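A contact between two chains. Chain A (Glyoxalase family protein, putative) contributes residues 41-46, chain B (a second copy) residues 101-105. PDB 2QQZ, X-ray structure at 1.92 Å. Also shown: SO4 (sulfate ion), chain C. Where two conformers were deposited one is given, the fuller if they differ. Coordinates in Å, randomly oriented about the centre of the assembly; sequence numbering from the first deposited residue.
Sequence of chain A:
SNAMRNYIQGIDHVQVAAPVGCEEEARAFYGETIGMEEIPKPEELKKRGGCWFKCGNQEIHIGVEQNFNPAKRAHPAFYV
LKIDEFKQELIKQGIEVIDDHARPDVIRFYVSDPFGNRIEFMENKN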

# COMPACT_ATOMS: atom_id res chain seq x y z
N LYS A 41 -12.41 14.13 -2.79
CA LYS A 41 -12.50 13.52 -1.47
C LYS A 41 -13.91 13.73 -0.92
O LYS A 41 -14.57 14.71 -1.32
CB LYS A 41 -11.49 14.18 -0.53
CG LYS A 41 -10.05 13.87 -0.83
CD LYS A 41 -9.15 14.50 0.21
CE LYS A 41 -9.18 13.74 1.52
NZ LYS A 41 -8.08 14.18 2.45
N PRO A 42 -14.37 12.86 -0.00
CA PRO A 42 -15.63 13.11 0.69
C PRO A 42 -15.62 14.49 1.29
O PRO A 42 -14.58 14.96 1.75
CB PRO A 42 -15.62 12.06 1.79
CG PRO A 42 -14.91 10.93 1.20
CD PRO A 42 -13.79 11.57 0.42
N GLU A 43 -16.78 15.15 1.24
CA GLU A 43 -16.93 16.52 1.76
C GLU A 43 -16.39 16.67 3.19
O GLU A 43 -15.69 17.63 3.48
CB GLU A 43 -18.41 16.95 1.66
CG GLU A 43 -18.66 18.48 1.61
CD GLU A 43 -17.77 19.21 0.57
OE1 GLU A 43 -17.51 20.43 0.74
OE2 GLU A 43 -17.33 18.54 -0.40
N GLU A 44 -16.66 15.70 4.05
CA GLU A 44 -16.30 15.77 5.47
C GLU A 44 -14.82 15.70 5.70
O GLU A 44 -14.35 15.94 6.81
CB GLU A 44 -16.88 14.58 6.22
CG GLU A 44 -18.02 13.87 5.51
CD GLU A 44 -19.35 14.32 6.02
OE1 GLU A 44 -19.36 14.84 7.16
OE2 GLU A 44 -20.38 14.17 5.30
N LEU A 45 -14.09 15.29 4.66
CA LEU A 45 -12.64 15.09 4.75
C LEU A 45 -11.84 16.17 4.02
O LEU A 45 -10.62 16.15 4.08
CB LEU A 45 -12.22 13.70 4.21
CG LEU A 45 -12.70 12.42 4.91
CD1 LEU A 45 -12.06 11.16 4.28
CD2 LEU A 45 -12.40 12.46 6.39
N LYS A 46 -12.52 17.08 3.33
CA LYS A 46 -11.86 18.17 2.60
C LYS A 46 -10.86 18.93 3.47
O LYS A 46 -9.71 19.20 3.04
CB LYS A 46 -12.88 19.17 2.05
CG LYS A 46 -12.27 20.24 1.12
CD LYS A 46 -13.16 21.49 1.06
CE LYS A 46 -13.18 22.10 -0.33
NZ LYS A 46 -14.35 23.03 -0.45
N HIS B 101 -14.73 7.05 13.01
CA HIS B 101 -16.02 7.53 12.42
C HIS B 101 -15.93 8.81 11.52
O HIS B 101 -16.95 9.35 11.10
CB HIS B 101 -17.10 7.68 13.53
CG HIS B 101 -17.09 6.54 14.51
ND1 HIS B 101 -17.78 5.37 14.31
CD2 HIS B 101 -16.41 6.37 15.67
CE1 HIS B 101 -17.55 4.53 15.30
NE2 HIS B 101 -16.72 5.12 16.15
N ALA B 102 -14.70 9.24 11.24
CA ALA B 102 -14.38 10.45 10.45
C ALA B 102 -14.92 10.45 9.02
O ALA B 102 -15.28 11.50 8.48
CB ALA B 102 -12.87 10.68 10.44
N ARG B 103 -14.96 9.27 8.39
CA ARG B 103 -15.53 9.09 7.05
C ARG B 103 -16.94 8.46 7.17
O ARG B 103 -17.07 7.32 7.60
CB ARG B 103 -14.57 8.19 6.24
CG ARG B 103 -14.74 8.24 4.77
CD ARG B 103 -13.78 7.29 4.09
NE ARG B 103 -14.21 7.05 2.70
CZ ARG B 103 -13.56 6.32 1.80
NH1 ARG B 103 -12.39 5.70 2.09
NH2 ARG B 103 -14.09 6.18 0.58
N PRO B 104 -18.01 9.19 6.79
CA PRO B 104 -19.37 8.75 7.25
C PRO B 104 -20.10 7.60 6.48
O PRO B 104 -21.02 6.95 7.05
CB PRO B 104 -20.21 10.05 7.20
CG PRO B 104 -19.55 10.85 6.08
CD PRO B 104 -18.07 10.41 5.97
N ASP B 105 -19.80 7.35 5.22
CA ASP B 105 -20.49 6.21 4.58
C ASP B 105 -19.63 4.93 4.60
O ASP B 105 -19.92 3.97 3.88
CB ASP B 105 -20.99 6.54 3.17
CG ASP B 105 -22.49 6.72 3.11
OD1 ASP B 105 -23.16 5.88 2.46
OD2 ASP B 105 -23.01 7.69 3.71
S SO4 C . -7.65 11.23 4.32
O1 SO4 C . -8.04 10.48 3.11
O2 SO4 C . -8.37 12.51 4.48
O3 SO4 C . -6.21 11.51 4.18
O4 SO4 C . -7.93 10.41 5.50

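No hydrogen bond or salt bridge joins these two stretches, although both are rich in charged residues; the contact rests on carbon packing and van der Waals approach, with Glu44(A) laying CG and its carboxylate against Pro104(B), and Lys41(A), Glu43(A) and Lys46(A) making no contact. The two segments, from two copies of one protein, bury 245 Å² between them, summed over both sides. Their backbones stay well apart, the closest pair of CA atoms being those of Glu44(A) and Arg103(B) at 6.9 Å, and side chains of chain A reach across to meet side chains and the Ala102(B) carbonyl. The chain A segment is held compact by its own backbone: Leu45(A) N donates to Pro42(A) O at 3.0 Å and Lys46(A) N to Glu43(A) O at 3.2 Å. Pro42(A), Glu44(A) and Leu45(A) point their CA-to-CB bonds toward chain B, while Glu43(A) and Lys46(A) remain out of reach.

Leu45(A), buried and in an m,t rotamer, loses the most area on its side of the contact. Leu45(A) CD2 lies 3.7 Å from Ala102(B) O and 4.4 Å from Ala102(B) CB, an apolar contact at the loose end of packing distance; Leu45(A) CD1 reaches Arg103(B) CG at 4.0 Å. The leucine thus spans two neighbouring residues of chain B, one methyl near each. Arg103(B) is extended, with chi1 to chi3 all t, and offers its aliphatic stem to the leucine. Further along the same side chain, Arg103(B) NE comes within 4.2 Å of Pro42(A) CG, the guanidinium meeting the proline ring obliquely. This is a van der Waals contact, since the proline carbon offers no acceptor.

At Glu44(A) the closest approach is carbon to carbon: Glu44(A) CG sits 3.4 Å from Pro104(B) CG, a snug fit. Its chi1 of -19° and chi2 of -98° both fall between the usual wells. The carboxylate finds no hydrogen-bond donor in the chain B stretch, where the neighbouring proline has no backbone NH to give. Glu44(A) CB also lies 4.1 Å from Ala102(B) O, so that carbonyl faces carbon from both Glu44(A) and Leu45(A).

The strong polar interaction here involves the sulfate, probably from the crystallisation liquor. Lys41(A) NZ donates to SO4 O2 at 2.6 Å, a short bond favoured by opposite charges. The same oxygen, SO4 O2, is 3.9 Å from Leu45(A) CD1, which places the ion beside the leucine without adding a polar link between the stretches.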